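PDB 4KRD: PHO85 cyclin-10 from Saccharomyces cerevisiae, which serves as the cyclin partner of the kinase PHO85, forming a holoenzyme that phosphorylates and negatively regulates the glycogen synthase GSY2. Local coordinates for residues B[112-117]-B[122-127]; B[38-43]-B[86-91]. All coordinates share one frame; numbering follows the deposited sequence.

Interaction 1 (B[112-117]-B[122-127])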
ATOM      1  N   LEU B 112       3.587 -18.667   4.580  1.00 26.62           N
ATOM      2  CA  LEU B 112       3.098 -19.737   3.719  1.00 28.05           C
ATOM      3  C   LEU B 112       3.115 -21.094   4.452  1.00 32.76           C
ATOM      4  O   LEU B 112       2.175 -21.901   4.340  1.00 29.03           O
ATOM      5  CB  LEU B 112       3.937 -19.812   2.435  1.00 29.48           C
ATOM      6  CG  LEU B 112       3.615 -20.909   1.410  1.00 32.02           C
ATOM      7  CD1 LEU B 112       2.119 -20.976   1.068  1.00 33.57           C
ATOM      8  CD2 LEU B 112       4.476 -20.766   0.137  1.00 35.44           C
ATOM      9  N   PHE B 113       4.180 -21.351   5.205  1.00 28.77           N
ATOM     10  CA  PHE B 113       4.400 -22.721   5.712  1.00 28.07           C
ATOM     11  C   PHE B 113       4.024 -22.933   7.181  1.00 32.16           C
ATOM     12  O   PHE B 113       3.849 -24.068   7.618  1.00 37.17           O
ATOM     13  CB  PHE B 113       5.848 -23.168   5.454  1.00 30.96           C
ATOM     14  CG  PHE B 113       6.153 -23.398   4.002  1.00 34.42           C
ATOM     15  CD1 PHE B 113       5.697 -24.535   3.362  1.00 34.46           C
ATOM     16  CD2 PHE B 113       6.868 -22.466   3.265  1.00 32.22           C
ATOM     17  CE1 PHE B 113       5.953 -24.743   2.017  1.00 35.51           C
ATOM     18  CE2 PHE B 113       7.127 -22.680   1.918  1.00 33.37           C
ATOM     19  CZ  PHE B 113       6.663 -23.820   1.299  1.00 37.49           C
ATOM     20  N   LEU B 114       3.905 -21.845   7.937  1.00 29.78           N
ATOM     21  CA  LEU B 114       3.682 -21.926   9.379  1.00 31.42           C
ATOM     22  C   LEU B 114       2.448 -21.172   9.851  1.00 40.01           C
ATOM     23  O   LEU B 114       2.140 -20.076   9.358  1.00 34.32           O
ATOM     24  CB  LEU B 114       4.889 -21.352  10.135  1.00 29.22           C
ATOM     25  CG  LEU B 114       6.252 -22.039   9.949  1.00 33.93           C
ATOM     26  CD1 LEU B 114       7.382 -21.116  10.406  1.00 36.55           C
ATOM     27  CD2 LEU B 114       6.286 -23.358  10.699  1.00 37.87           C
ATOM     28  N   THR B 115       1.760 -21.753  10.828  1.00 29.48           N
ATOM     29  CA  THR B 115       0.782 -21.015  11.619  1.00 32.12           C
ATOM     30  C   THR B 115       0.981 -21.362  13.105  1.00 37.55           C
ATOM     31  O   THR B 115       1.966 -22.025  13.467  1.00 36.39           O
ATOM     32  CB  THR B 115      -0.659 -21.349  11.161  1.00 35.58           C
ATOM     33  OG1 THR B 115      -1.595 -20.485  11.816  1.00 33.72           O
ATOM     34  CG2 THR B 115      -1.000 -22.798  11.481  1.00 39.20           C
ATOM     35  N   ARG B 116       0.078 -20.899  13.962  1.00 34.99           N
ATOM     36  CA  ARG B 116       0.042 -21.321  15.360  1.00 38.37           C
ATOM     37  C   ARG B 116      -1.339 -21.834  15.669  1.00 43.38           C
ATOM     38  O   ARG B 116      -2.324 -21.291  15.180  1.00 42.61           O
ATOM     39  CB  ARG B 116       0.344 -20.176  16.313  1.00 37.78           C
ATOM     40  CG  ARG B 116       1.752 -19.667  16.270  1.00 38.05           C
ATOM     41  CD  ARG B 116       1.971 -18.651  17.369  1.00 35.69           C
ATOM     42  NE  ARG B 116       3.290 -18.048  17.258  1.00 33.60           N
ATOM     43  CZ  ARG B 116       4.395 -18.626  17.711  1.00 45.32           C
ATOM     44  NH1 ARG B 116       4.321 -19.812  18.308  1.00 39.72           N
ATOM     45  NH2 ARG B 116       5.566 -18.019  17.579  1.00 46.90           N
ATOM     46  N   ASP B 117      -1.414 -22.873  16.493  1.00 46.71           N
ATOM     47  CA  ASP B 117      -2.701 -23.437  16.873  1.00 44.32           C
ATOM     48  C   ASP B 117      -3.320 -22.651  18.023  1.00 45.76           C
ATOM     49  O   ASP B 117      -2.847 -21.564  18.371  1.00 45.67           O
ATOM     50  CB  ASP B 117      -2.566 -24.928  17.221  1.00 47.69           C
ATOM     51  CG  ASP B 117      -1.782 -25.173  18.502  1.00 47.02           C
ATOM     52  OD1 ASP B 117      -1.542 -24.224  19.281  1.00 45.40           O
ATOM     53  OD2 ASP B 117      -1.409 -26.340  18.739  1.00 53.34           O
ATOM     54  N   LEU B 122       3.501 -23.451  17.373  1.00 39.37           N
ATOM     55  CA  LEU B 122       3.827 -23.389  15.954  1.00 40.11           C
ATOM     56  C   LEU B 122       3.422 -24.701  15.280  1.00 42.75           C
ATOM     57  O   LEU B 122       3.606 -25.781  15.844  1.00 40.24           O
ATOM     58  CB  LEU B 122       5.329 -23.143  15.811  1.00 41.41           C
ATOM     59  CG  LEU B 122       5.916 -22.302  14.690  1.00 45.70           C
ATOM     60  CD1 LEU B 122       5.301 -20.900  14.671  1.00 36.53           C
ATOM     61  CD2 LEU B 122       7.430 -22.236  14.847  1.00 40.42           C
ATOM     62  N   GLN B 123       2.851 -24.604  14.085  1.00 35.99           N
ATOM     63  CA  GLN B 123       2.419 -25.776  13.320  1.00 35.77           C
ATOM     64  C   GLN B 123       2.832 -25.621  11.863  1.00 43.76           C
ATOM     65  O   GLN B 123       2.762 -24.519  11.316  1.00 36.65           O
ATOM     66  CB  GLN B 123       0.900 -25.932  13.362  1.00 40.97           C
ATOM     67  CG  GLN B 123       0.315 -26.222  14.730  1.00 45.14           C
ATOM     68  CD  GLN B 123       0.770 -27.556  15.274  1.00 51.24           C
ATOM     69  OE1 GLN B 123       0.769 -28.566  14.568  1.00 53.02           O
ATOM     70  NE2 GLN B 123       1.167 -27.565  16.537  1.00 50.54           N
ATOM     71  N   LEU B 124       3.248 -26.719  11.236  1.00 35.51           N
ATOM     72  CA  LEU B 124       3.522 -26.739   9.807  1.00 33.59           C
ATOM     73  C   LEU B 124       2.221 -26.892   9.025  1.00 38.59           C
ATOM     74  O   LEU B 124       1.436 -27.805   9.281  1.00 40.58           O
ATOM     75  CB  LEU B 124       4.493 -27.879   9.454  1.00 41.95           C
ATOM     76  CG  LEU B 124       5.021 -27.871   8.015  1.00 42.08           C
ATOM     77  CD1 LEU B 124       5.957 -26.695   7.803  1.00 36.82           C
ATOM     78  CD2 LEU B 124       5.724 -29.186   7.651  1.00 42.22           C
ATOM     79  N   LYS B 125       2.002 -25.986   8.072  1.00 35.63           N
ATOM     80  CA  LYS B 125       0.791 -25.948   7.266  1.00 38.39           C
ATOM     81  C   LYS B 125       0.917 -26.774   6.003  1.00 34.77           C
ATOM     82  O   LYS B 125      -0.049 -27.366   5.553  1.00 44.06           O
ATOM     83  CB  LYS B 125       0.474 -24.490   6.847  1.00 39.32           C
ATOM     84  CG  LYS B 125      -0.219 -23.670   7.901  1.00 42.95           C
ATOM     85  CD  LYS B 125      -0.180 -22.165   7.566  1.00 40.35           C
ATOM     86  CE  LYS B 125      -0.575 -21.885   6.131  1.00 41.14           C
ATOM     87  NZ  LYS B 125      -0.620 -20.416   5.878  1.00 38.07           N
ATOM     88  N   LEU B 126       2.103 -26.762   5.408  1.00 41.38           N
ATOM     89  CA  LEU B 126       2.339 -27.431   4.132  1.00 39.10           C
ATOM     90  C   LEU B 126       3.716 -28.036   4.118  1.00 41.45           C
ATOM     91  O   LEU B 126       4.636 -27.544   4.776  1.00 40.74           O
ATOM     92  CB  LEU B 126       2.289 -26.434   2.966  1.00 44.13           C
ATOM     93  CG  LEU B 126       1.099 -25.511   2.759  1.00 50.33           C
ATOM     94  CD1 LEU B 126       1.513 -24.363   1.838  1.00 46.91           C
ATOM     95  CD2 LEU B 126      -0.063 -26.291   2.174  1.00 57.66           C
ATOM     96  N   ASN B 127       3.864 -29.094   3.335  1.00 44.04           N
ATOM     97  CA  ASN B 127       5.161 -29.710   3.153  1.00 44.89           C
ATOM     98  C   ASN B 127       5.977 -28.947   2.117  1.00 41.64           C
ATOM     99  O   ASN B 127       5.489 -28.649   1.026  1.00 46.42           O
ATOM    100  CB  ASN B 127       4.995 -31.174   2.740  1.00 49.78           C
ATOM    101  CG  ASN B 127       4.418 -32.037   3.862  1.00 48.32           C
ATOM    102  OD1 ASN B 127       5.148 -32.499   4.734  1.00 55.07           O
ATOM    103  ND2 ASN B 127       3.110 -32.254   3.836  1.00 47.00           N
TER
HETATM  104  O   HOH W   1       0.279 -18.458   8.265  1.00 34.33           O
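Phe113 O, at the end of helix 99-113, accepts the nearly straight bond from Lys125 N (2.7 Å, 177° at the hydrogen), the donor standing above the carbonyl plane. The CA-H of Leu124 adds a weaker contact to the same oxygen. Further along, Thr115 and Gln123 form the antiparallel hydrogen-bonded pair: Thr115 N reaches Gln123 O in its carbonyl plane at 3.0 Å, and Gln123 N returns to Thr115 O at 2.8 Å. The non-hydrogen-bonded pairs Leu114-Leu124 and Arg116-Leu122 flank it, their side chains sharing one face of the sheet. There Leu122 CD1 lies over the centre of the Arg116 guanidinium, 3.8 Å above its plane, while Glu201 and Asn120 O take the polar end. Leu114 CD2 meets Leu122 CG; Leu198 and Leu202 of helix 189-203 pack on this face, and Leu50 of helix 36-54 meets Leu124. On the other face Lys125 runs back across the strand, its CD 3.7 Å from Thr115 CB; the bend at chi3 (47°) turns the ammonium toward Thr111 O and a water shared with Leu114 O. Beyond the strands, Leu126 CD1 touches Leu112 CD1 at 3.5 Å, and Leu126 O lies at the edge of the Phe113 ring. The whole is a short antiparallel beta hairpin that follows a helix end directly, the one small sheet of a mainly helical cyclin domain.

Interaction 2 (B[38-43]-B[86-91])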
ATOM      1  N   GLU B  38      23.561 -11.545   7.338  1.00 48.26           N
ATOM      2  CA  GLU B  38      22.732 -12.241   8.317  1.00 52.70           C
ATOM      3  C   GLU B  38      21.300 -12.436   7.793  1.00 46.54           C
ATOM      4  O   GLU B  38      20.728 -13.526   7.922  1.00 45.10           O
ATOM      5  CB  GLU B  38      22.731 -11.515   9.669  1.00 54.72           C
ATOM      6  CG  GLU B  38      21.960 -12.267  10.748  1.00 58.54           C
ATOM      7  CD  GLU B  38      22.050 -11.613  12.114  1.00 63.63           C
ATOM      8  OE1 GLU B  38      23.179 -11.440  12.618  1.00 69.71           O
ATOM      9  OE2 GLU B  38      20.991 -11.288  12.692  1.00 65.00           O
ATOM     10  N   ALA B  39      20.734 -11.387   7.196  1.00 50.30           N
ATOM     11  CA  ALA B  39      19.433 -11.489   6.527  1.00 45.10           C
ATOM     12  C   ALA B  39      19.416 -12.680   5.566  1.00 42.72           C
ATOM     13  O   ALA B  39      18.488 -13.499   5.583  1.00 41.00           O
ATOM     14  CB  ALA B  39      19.124 -10.203   5.783  1.00 43.10           C
ATOM     15  N   LEU B  40      20.454 -12.776   4.736  1.00 44.27           N
ATOM     16  CA  LEU B  40      20.593 -13.872   3.777  1.00 45.41           C
ATOM     17  C   LEU B  40      20.714 -15.233   4.451  1.00 39.49           C
ATOM     18  O   LEU B  40      20.126 -16.215   3.992  1.00 41.10           O
ATOM     19  CB  LEU B  40      21.807 -13.649   2.875  1.00 48.56           C
ATOM     20  CG  LEU B  40      21.694 -12.552   1.825  1.00 45.26           C
ATOM     21  CD1 LEU B  40      22.986 -12.458   1.045  1.00 46.67           C
ATOM     22  CD2 LEU B  40      20.538 -12.882   0.904  1.00 45.48           C
ATOM     23  N   ALA B  41      21.489 -15.293   5.530  1.00 46.48           N
ATOM     24  CA  ALA B  41      21.658 -16.531   6.288  1.00 46.19           C
ATOM     25  C   ALA B  41      20.360 -16.985   6.967  1.00 44.40           C
ATOM     26  O   ALA B  41      20.031 -18.169   6.963  1.00 42.59           O
ATOM     27  CB  ALA B  41      22.780 -16.376   7.324  1.00 49.78           C
ATOM     28  N   ASN B  42      19.622 -16.048   7.554  1.00 41.12           N
ATOM     29  CA  ASN B  42      18.360 -16.392   8.202  1.00 39.22           C
ATOM     30  C   ASN B  42      17.351 -16.925   7.196  1.00 35.56           C
ATOM     31  O   ASN B  42      16.561 -17.808   7.506  1.00 40.11           O
ATOM     32  CB  ASN B  42      17.783 -15.184   8.942  1.00 38.98           C
ATOM     33  CG  ASN B  42      18.665 -14.732  10.085  1.00 49.57           C
ATOM     34  OD1 ASN B  42      19.594 -15.441  10.481  1.00 46.24           O
ATOM     35  ND2 ASN B  42      18.385 -13.550  10.620  1.00 43.98           N
ATOM     36  N   PHE B  43      17.395 -16.374   5.987  1.00 38.71           N
ATOM     37  CA  PHE B  43      16.521 -16.778   4.902  1.00 38.38           C
ATOM     38  C   PHE B  43      16.821 -18.235   4.549  1.00 37.39           C
ATOM     39  O   PHE B  43      15.939 -19.095   4.573  1.00 38.64           O
ATOM     40  CB  PHE B  43      16.779 -15.845   3.708  1.00 38.68           C
ATOM     41  CG  PHE B  43      15.809 -15.998   2.563  1.00 40.15           C
ATOM     42  CD1 PHE B  43      14.561 -16.572   2.745  1.00 34.31           C
ATOM     43  CD2 PHE B  43      16.148 -15.523   1.299  1.00 41.01           C
ATOM     44  CE1 PHE B  43      13.671 -16.686   1.685  1.00 30.31           C
ATOM     45  CE2 PHE B  43      15.268 -15.633   0.233  1.00 40.38           C
ATOM     46  CZ  PHE B  43      14.028 -16.230   0.428  1.00 37.35           C
ATOM     47  N   ASP B  86      24.462 -20.285  -3.052  1.00 48.94           N
ATOM     48  CA  ASP B  86      25.148 -19.634  -4.165  1.00 48.40           C
ATOM     49  C   ASP B  86      24.174 -18.837  -5.036  1.00 46.77           C
ATOM     50  O   ASP B  86      24.534 -17.806  -5.599  1.00 46.12           O
ATOM     51  CB  ASP B  86      25.890 -20.659  -5.033  1.00 52.72           C
ATOM     52  CG  ASP B  86      27.054 -21.323  -4.305  1.00 60.56           C
ATOM     53  OD1 ASP B  86      27.575 -20.734  -3.333  1.00 58.51           O
ATOM     54  OD2 ASP B  86      27.451 -22.440  -4.713  1.00 61.69           O
ATOM     55  N   PHE B  87      22.947 -19.332  -5.159  1.00 49.02           N
ATOM     56  CA  PHE B  87      21.926 -18.648  -5.940  1.00 46.75           C
ATOM     57  C   PHE B  87      21.604 -17.315  -5.275  1.00 43.95           C
ATOM     58  O   PHE B  87      21.475 -16.282  -5.936  1.00 45.96           O
ATOM     59  CB  PHE B  87      20.676 -19.513  -6.041  1.00 44.56           C
ATOM     60  CG  PHE B  87      19.621 -18.954  -6.949  1.00 44.94           C
ATOM     61  CD1 PHE B  87      19.953 -18.496  -8.217  1.00 47.96           C
ATOM     62  CD2 PHE B  87      18.288 -18.919  -6.548  1.00 42.10           C
ATOM     63  CE1 PHE B  87      18.980 -17.988  -9.073  1.00 47.47           C
ATOM     64  CE2 PHE B  87      17.305 -18.419  -7.392  1.00 43.26           C
ATOM     65  CZ  PHE B  87      17.654 -17.945  -8.664  1.00 44.10           C
ATOM     66  N   LEU B  88      21.487 -17.350  -3.954  1.00 45.50           N
ATOM     67  CA  LEU B  88      21.238 -16.149  -3.179  1.00 45.56           C
ATOM     68  C   LEU B  88      22.395 -15.157  -3.295  1.00 51.73           C
ATOM     69  O   LEU B  88      22.171 -13.952  -3.341  1.00 48.88           O
ATOM     70  CB  LEU B  88      20.951 -16.504  -1.718  1.00 46.20           C
ATOM     71  CG  LEU B  88      19.521 -16.963  -1.425  1.00 45.68           C
ATOM     72  CD1 LEU B  88      19.414 -17.604  -0.045  1.00 41.90           C
ATOM     73  CD2 LEU B  88      18.565 -15.770  -1.562  1.00 42.47           C
ATOM     74  N   LYS B  89      23.628 -15.664  -3.344  1.00 47.95           N
ATOM     75  CA  LYS B  89      24.798 -14.811  -3.565  1.00 45.96           C
ATOM     76  C   LYS B  89      24.707 -14.139  -4.922  1.00 42.16           C
ATOM     77  O   LYS B  89      24.959 -12.937  -5.050  1.00 48.74           O
ATOM     78  CB  LYS B  89      26.100 -15.624  -3.518  1.00 51.52           C
ATOM     79  CG  LYS B  89      26.451 -16.214  -2.166  1.00 60.51           C
ATOM     80  CD  LYS B  89      27.498 -17.329  -2.293  1.00 66.87           C
ATOM     81  CE  LYS B  89      27.786 -17.990  -0.943  1.00 67.82           C
ATOM     82  NZ  LYS B  89      28.437 -19.322  -1.097  1.00 68.07           N
ATOM     83  N   ARG B  90      24.371 -14.924  -5.943  1.00 46.12           N
ATOM     84  CA  ARG B  90      24.233 -14.382  -7.290  1.00 51.59           C
ATOM     85  C   ARG B  90      23.177 -13.271  -7.358  1.00 50.58           C
ATOM     86  O   ARG B  90      23.404 -12.234  -7.974  1.00 50.15           O
ATOM     87  CB  ARG B  90      23.933 -15.489  -8.308  1.00 50.47           C
ATOM     88  CG  ARG B  90      23.515 -14.962  -9.677  1.00 55.15           C
ATOM     89  CD  ARG B  90      23.384 -16.060 -10.721  1.00 57.63           C
ATOM     90  NE  ARG B  90      22.752 -15.552 -11.938  1.00 59.54           N
ATOM     91  CZ  ARG B  90      23.388 -14.881 -12.895  1.00 69.61           C
ATOM     92  NH1 ARG B  90      24.690 -14.639 -12.791  1.00 68.15           N
ATOM     93  NH2 ARG B  90      22.720 -14.450 -13.959  1.00 59.69           N
ATOM     94  N   ILE B  91      22.031 -13.493  -6.718  1.00 43.92           N
ATOM     95  CA  ILE B  91      20.953 -12.504  -6.704  1.00 41.95           C
ATOM     96  C   ILE B  91      21.415 -11.206  -6.039  1.00 43.12           C
ATOM     97  O   ILE B  91      21.219 -10.113  -6.576  1.00 45.91           O
ATOM     98  CB  ILE B  91      19.671 -13.069  -6.014  1.00 37.42           C
ATOM     99  CG1 ILE B  91      19.124 -14.265  -6.799  1.00 37.80           C
ATOM    100  CG2 ILE B  91      18.585 -12.005  -5.903  1.00 37.88           C
ATOM    101  CD1 ILE B  91      17.904 -14.961  -6.157  1.00 33.61           C
TER
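Leu88 meets Phe43 and Leu40 from the facing helix, and its CD2 methyl carries most of the contact. That methyl sits 3.8 Å from Phe43 CD2 and equally close to Phe43 CE2, oblique to the ring and against its CD2-CE2 bond; Leu88 CD1 lies slightly farther off, near Phe43 CD2. The first torsions bring the two groups together: the Phe43 ring is carried anti to its own nitrogen (chi1 -171°), and Leu88 CG stands anti to its carbonyl carbon (chi1 -81°), so that ring and isobutyl group extend into the gap between the helices. This is the close part, and both residues are buried. Toward the surface the packing slackens. Leu40 is partly exposed, and although its CA and that of Leu88, 7.3 Å apart, are the nearest pair of the two segments, the side chains meet only at their CD2 methyls, 4.3 Å apart. Past it, Lys89 leaves its backbone away from the 38-43 segment and closes a salt bridge within its own helix, where NZ meets Asp86 OD1 at 2.8 Å. The junction is thus a small apolar one, burying 164 Å² in all. Phe43 and Leu88 sit where helices 36-54 and 84-95 meet helices 99-113 and 130-148: Phe43 touches Ala105, Thr106, Ile109 and Val141, Leu88 leans on Ile137, and Leu40 reaches Tyr102 of helix 99-113.

How the interactions relate
Both contacts lie within the cyclin domain but on opposite sides of the chain's centre, with their own centres 23 Å apart and nearest atoms about 9 Å apart, so they do not touch. Helix 99-113 runs between them: its middle packs on Phe43 of interaction 2, and its last residues open into the hairpin of interaction 1. Helix 36-54 also reaches both, its later residues Leu50 and Ser54 touching Leu124 of interaction 1. Helix 189-203 touches Leu122 of interaction 1 and Asn42, which lies on the 38-43 segment but outside its contact with 86-91. One contact is a backbone-bonded hairpin, the other purely apolar helix packing.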